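Local structure of phosphatase YwpJ (Bacillus subtilis, 1NRW) at residues A[6-11]-A[245-250]; A[254-259]-A[263-268]. The protein removes phosphate from phosphorylated five- and six-carbon sugars and nucleoside monophosphates in vitro, and less readily from flavin mononucleotide. All coordinates share one frame; numbering follows the deposited sequence.

Contact 1. Residues A[6-11]-A[245-250]; sequences LIAIDL and KSMLEA. With CA (calcium ion), chain D.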
loop_
_atom_site.group_PDB
_atom_site.type_symbol
_atom_site.label_atom_id
_atom_site.label_comp_id
_atom_site.label_asym_id
_atom_site.label_seq_id
_atom_site.Cartn_x
_atom_site.Cartn_y
_atom_site.Cartn_z
ATOM N N LEU A 6 2.251 7.285 18.100
ATOM C CA LEU A 6 1.671 6.977 16.796
ATOM C C LEU A 6 2.402 5.782 16.190
ATOM O O LEU A 6 3.634 5.723 16.202
ATOM C CB LEU A 6 1.782 8.191 15.861
ATOM C CG LEU A 6 1.152 8.086 14.462
ATOM C CD1 LEU A 6 0.967 9.478 13.882
ATOM C CD2 LEU A 6 2.029 7.247 13.546
ATOM N N ILE A 7 1.639 4.825 15.671
ATOM C CA ILE A 7 2.225 3.640 15.058
ATOM C C ILE A 7 1.618 3.428 13.677
ATOM O O ILE A 7 0.401 3.297 13.547
ATOM C CB ILE A 7 1.967 2.379 15.915
ATOM C CG1 ILE A 7 2.582 2.570 17.305
ATOM C CG2 ILE A 7 2.558 1.148 15.235
ATOM C CD1 ILE A 7 2.190 1.502 18.298
ATOM N N ALA A 8 2.472 3.417 12.654
ATOM C CA ALA A 8 2.044 3.219 11.268
ATOM C C ALA A 8 2.259 1.749 10.912
ATOM O O ALA A 8 3.348 1.208 11.114
ATOM C CB ALA A 8 2.855 4.116 10.339
ATOM N N ILE A 9 1.225 1.115 10.364
ATOM C CA ILE A 9 1.287 -0.311 10.038
ATOM C C ILE A 9 0.922 -0.614 8.585
ATOM O O ILE A 9 -0.172 -0.284 8.141
ATOM C CB ILE A 9 0.309 -1.102 10.947
ATOM C CG1 ILE A 9 0.557 -0.733 12.412
ATOM C CG2 ILE A 9 0.479 -2.607 10.742
ATOM C CD1 ILE A 9 -0.449 -1.345 13.380
ATOM N N ASP A 10 1.839 -1.244 7.860
ATOM C CA ASP A 10 1.595 -1.616 6.468
ATOM C C ASP A 10 0.479 -2.667 6.450
ATOM O O ASP A 10 0.288 -3.395 7.425
ATOM C CB ASP A 10 2.889 -2.164 5.866
ATOM C CG ASP A 10 2.772 -2.485 4.393
ATOM O OD1 ASP A 10 1.835 -2.012 3.711
ATOM O OD2 ASP A 10 3.657 -3.213 3.916
ATOM N N LEU A 11 -0.264 -2.739 5.348
ATOM C CA LEU A 11 -1.375 -3.685 5.246
ATOM C C LEU A 11 -0.923 -5.054 4.740
ATOM O O LEU A 11 -0.768 -5.989 5.526
ATOM C CB LEU A 11 -2.454 -3.110 4.325
ATOM C CG LEU A 11 -3.728 -3.935 4.113
ATOM C CD1 LEU A 11 -4.584 -3.968 5.371
ATOM C CD2 LEU A 11 -4.505 -3.319 2.953
ATOM N N LYS A 245 9.795 1.572 2.739
ATOM C CA LYS A 245 11.091 2.150 3.083
ATOM C C LYS A 245 11.008 3.574 3.625
ATOM O O LYS A 245 11.534 3.865 4.706
ATOM C CB LYS A 245 12.022 2.108 1.871
ATOM C CG LYS A 245 13.423 2.638 2.134
ATOM C CD LYS A 245 14.283 2.524 0.883
ATOM C CE LYS A 245 15.620 3.219 1.060
ATOM N NZ LYS A 245 16.409 2.629 2.172
ATOM N N SER A 246 10.337 4.455 2.893
ATOM C CA SER A 246 10.227 5.845 3.317
ATOM C C SER A 246 9.550 6.043 4.667
ATOM O O SER A 246 9.900 6.977 5.393
ATOM C CB SER A 246 9.512 6.687 2.249
ATOM O OG SER A 246 8.158 6.302 2.075
HETATM N N MSE A 247 8.594 5.192 5.036
HETATM C CA MSE A 247 7.965 5.417 6.329
HETATM C C MSE A 247 8.812 4.877 7.479
HETATM O O MSE A 247 8.771 5.427 8.576
HETATM C CB MSE A 247 6.519 4.894 6.372
HETATM C CG MSE A 247 6.314 3.428 6.589
HETATM SE SE MSE A 247 4.399 3.142 6.870
HETATM C CE MSE A 247 4.376 1.248 6.489
ATOM N N LEU A 248 9.594 3.825 7.238
ATOM C CA LEU A 248 10.479 3.329 8.292
ATOM C C LEU A 248 11.533 4.410 8.521
ATOM O O LEU A 248 11.915 4.691 9.659
ATOM C CB LEU A 248 11.175 2.027 7.888
ATOM C CG LEU A 248 10.490 0.723 8.309
ATOM C CD1 LEU A 248 9.198 0.542 7.512
ATOM C CD2 LEU A 248 11.439 -0.453 8.077
ATOM N N GLU A 249 11.994 5.021 7.433
ATOM C CA GLU A 249 13.000 6.077 7.526
ATOM C C GLU A 249 12.443 7.301 8.247
ATOM O O GLU A 249 13.137 7.932 9.047
ATOM C CB GLU A 249 13.480 6.479 6.127
ATOM C CG GLU A 249 14.106 5.346 5.331
ATOM C CD GLU A 249 14.529 5.771 3.932
ATOM O OE1 GLU A 249 13.717 6.407 3.227
ATOM O OE2 GLU A 249 15.672 5.461 3.536
ATOM N N ALA A 250 11.183 7.629 7.978
ATOM C CA ALA A 250 10.550 8.785 8.601
ATOM C C ALA A 250 10.262 8.592 10.088
ATOM O O ALA A 250 10.415 9.526 10.878
ATOM C CB ALA A 250 9.260 9.129 7.865
HETATM CA CA CA D . 3.590 -4.883 2.165
HETATM O O HOH W 1 3.757 -7.034 0.923
#
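OD2 of Asp10 is bonded to the calcium ion at 2.4 Å, while CB of the same side chain rests 3.8 Å from CE of Met247, so the aspartate joins the metal site to the packing behind it. Asp12 O, Asp240 OD1 and Ser241 OG also bind the calcium, and water 1 lies almost opposite OD2, 2.5 Å from the ion. The carboxylate binds through one oxygen: OD1 stays 3.7 Å from the calcium and instead forms a salt bridge with Lys217. OD1 also accepts a weak, strongly bent bond from Leu11 N at 2.8 Å. With CG anti to the backbone N (chi1 -176°), the carboxylate is carried off the end of the strand toward the ion, and CB is left against the methionine. Asp10 is probably the nucleophile, as in related phosphatases, and magnesium probably takes the calcium's place in the working enzyme.

Met247, present as selenomethionine, supplies the helix side. Its CG lies between the backbone N and the carbonyl carbon (chi1 80°), and the chain then runs out extended to the strand. SE settles 3.9 Å from CB of Ala8, and CE continues to the base of Asp10, 3.8 Å from Asp10 N. One long apolar side chain thus covers two strand residues whose CB atoms face the helix, with Ile9 between them turned away.

Strand 6-10 and helix 245-250 run nearly antiparallel, at 163°, with their axes 10.2 Å apart. The strand lies between strands 39-43 and 235-239 in the central sheet. Met247 also packs on Ala237 of strand 235-239, while helix 217-227 touches both partners, through Leu221 on Ala8 and Lys217 on Met247.

Contact 2. Residues A[254-259]-A[263-268]; sequences GVAMGN and DIKSIA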
loop_
_atom_site.group_PDB
_atom_site.type_symbol
_atom_site.label_atom_id
_atom_site.label_comp_id
_atom_site.label_asym_id
_atom_site.label_seq_id
_atom_site.Cartn_x
_atom_site.Cartn_y
_atom_site.Cartn_z
ATOM N N GLY A 254 11.911 2.308 13.071
ATOM C CA GLY A 254 11.495 1.558 11.899
ATOM C C GLY A 254 11.569 0.073 12.200
ATOM O O GLY A 254 12.612 -0.421 12.633
ATOM N N VAL A 255 10.468 -0.644 11.982
ATOM C CA VAL A 255 10.435 -2.079 12.257
ATOM C C VAL A 255 10.203 -2.897 10.989
ATOM O O VAL A 255 9.314 -2.592 10.193
ATOM C CB VAL A 255 9.320 -2.422 13.277
ATOM C CG1 VAL A 255 9.373 -3.904 13.635
ATOM C CG2 VAL A 255 9.476 -1.565 14.531
ATOM N N ALA A 256 11.012 -3.935 10.804
ATOM C CA ALA A 256 10.880 -4.799 9.640
ATOM C C ALA A 256 10.169 -6.091 10.032
ATOM O O ALA A 256 10.432 -6.652 11.093
ATOM C CB ALA A 256 12.250 -5.117 9.066
HETATM N N MSE A 257 9.260 -6.552 9.181
HETATM C CA MSE A 257 8.550 -7.803 9.436
HETATM C C MSE A 257 9.536 -8.957 9.237
HETATM O O MSE A 257 10.544 -8.802 8.544
HETATM C CB MSE A 257 7.382 -7.954 8.450
HETATM C CG MSE A 257 6.278 -6.926 8.642
HETATM SE SE MSE A 257 5.435 -7.121 10.366
HETATM C CE MSE A 257 4.835 -8.958 10.185
ATOM N N GLY A 258 9.247 -10.107 9.839
ATOM C CA GLY A 258 10.131 -11.254 9.695
ATOM C C GLY A 258 10.251 -11.723 8.250
ATOM O O GLY A 258 11.285 -12.261 7.848
ATOM N N ASN A 259 9.193 -11.500 7.473
ATOM C CA ASN A 259 9.142 -11.888 6.064
ATOM C C ASN A 259 9.518 -10.732 5.144
ATOM O O ASN A 259 9.307 -10.800 3.931
ATOM C CB ASN A 259 7.727 -12.364 5.708
ATOM C CG ASN A 259 6.653 -11.358 6.114
ATOM O OD1 ASN A 259 6.485 -11.058 7.295
ATOM N ND2 ASN A 259 5.922 -10.836 5.132
ATOM N N ASP A 263 16.406 -5.514 1.973
ATOM C CA ASP A 263 16.725 -4.096 2.102
ATOM C C ASP A 263 15.903 -3.419 3.194
ATOM O O ASP A 263 16.361 -2.459 3.815
ATOM C CB ASP A 263 16.552 -3.348 0.771
ATOM C CG ASP A 263 15.241 -3.660 0.084
ATOM O OD1 ASP A 263 14.223 -3.850 0.780
ATOM O OD2 ASP A 263 15.233 -3.696 -1.164
ATOM N N ILE A 264 14.691 -3.914 3.434
ATOM C CA ILE A 264 13.858 -3.345 4.485
ATOM C C ILE A 264 14.429 -3.764 5.843
ATOM O O ILE A 264 14.509 -2.958 6.769
ATOM C CB ILE A 264 12.384 -3.814 4.365
ATOM C CG1 ILE A 264 11.733 -3.161 3.141
ATOM C CG2 ILE A 264 11.600 -3.438 5.632
ATOM C CD1 ILE A 264 11.650 -1.637 3.216
ATOM N N LYS A 265 14.833 -5.023 5.967
ATOM C CA LYS A 265 15.411 -5.478 7.226
ATOM C C LYS A 265 16.692 -4.694 7.511
ATOM O O LYS A 265 16.975 -4.342 8.654
ATOM C CB LYS A 265 15.734 -6.978 7.171
ATOM C CG LYS A 265 14.511 -7.885 7.232
ATOM C CD LYS A 265 14.907 -9.330 7.500
ATOM C CE LYS A 265 13.682 -10.217 7.662
ATOM N NZ LYS A 265 14.019 -11.584 8.181
ATOM N N SER A 266 17.455 -4.415 6.460
ATOM C CA SER A 266 18.716 -3.689 6.586
ATOM C C SER A 266 18.602 -2.307 7.228
ATOM O O SER A 266 19.422 -1.943 8.073
ATOM C CB SER A 266 19.375 -3.560 5.211
ATOM O OG SER A 266 20.570 -2.803 5.286
ATOM N N ILE A 267 17.589 -1.537 6.842
ATOM C CA ILE A 267 17.427 -0.192 7.389
ATOM C C ILE A 267 16.635 -0.130 8.688
ATOM O O ILE A 267 16.576 0.920 9.329
ATOM C CB ILE A 267 16.737 0.745 6.377
ATOM C CG1 ILE A 267 15.288 0.298 6.166
ATOM C CG2 ILE A 267 17.502 0.740 5.059
ATOM C CD1 ILE A 267 14.453 1.276 5.375
ATOM N N ALA A 268 16.026 -1.245 9.080
ATOM C CA ALA A 268 15.217 -1.282 10.296
ATOM C C ALA A 268 16.017 -1.209 11.592
ATOM O O ALA A 268 17.167 -1.644 11.653
ATOM C CB ALA A 268 14.349 -2.535 10.301
#
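Lys265 reaches back from helix 262-267 to the loop after strand 253-256, where NZ gives Gly258 O a hydrogen bond of 2.8 Å. The ammonium meets the carbonyl at a C=O...N angle of 132° and stands tilted from the carbonyl plane. With CG beside the backbone N (chi1 -73°) and the rest of the chain extended, the lysine lays CG 4.0 Å from CB of Ala256, then takes CE past Met257 O to Gly258. Shortening this side chain to an alanine is likely to leave Gly258 O without this donor and to uncover one flank of the Ala256 methyl.

That methyl is the focus of the apolar packing. Ala256 CB lies 3.5 Å from Ala268 CB, a close fit of two methyls, and 3.7 Å from Lys265 CA, against the helix backbone itself. Ile264 adds its CG2 branch at 3.9 Å from Ala256 CB; this branch, anti to the backbone N, also meets Leu248 of helix 245-250, whereas the CG1-CD1 arm turns to Lys245. Ala268, where the chain leaves helical geometry, also sets its CB 3.6 Å from Gly254 O.

Strand 253-256 pairs in parallel with strand 270-271, reached through helix 262-267. The arrangement is a tight beta-alpha-beta crossover at the edge of the sheet, with small residues bringing helix and strand close, in the Rossmann-like core domain of haloacid dehalogenase-family phosphatases.

How the contacts relate
Both contacts pack a short helix on the same sheet, and the chain completes contact 1 before it starts contact 2: helix 245-250 leads into strand 253-256. Contact 1 lies deeper, on a central strand, and joins segments far apart in sequence; contact 2 is also largely buried but lies nearer the sheet's edge and is local, with a partly exposed lysine. Chemistry follows place: a long selenomethionine and the metal-binding aspartate in the first, small methyls and a lysine-to-carbonyl bond in the second. The two meet where Leu248 CG packs 3.8 Å from Gly254 CA and Ile264 CD1 lies 3.7 Å from Lys245 N.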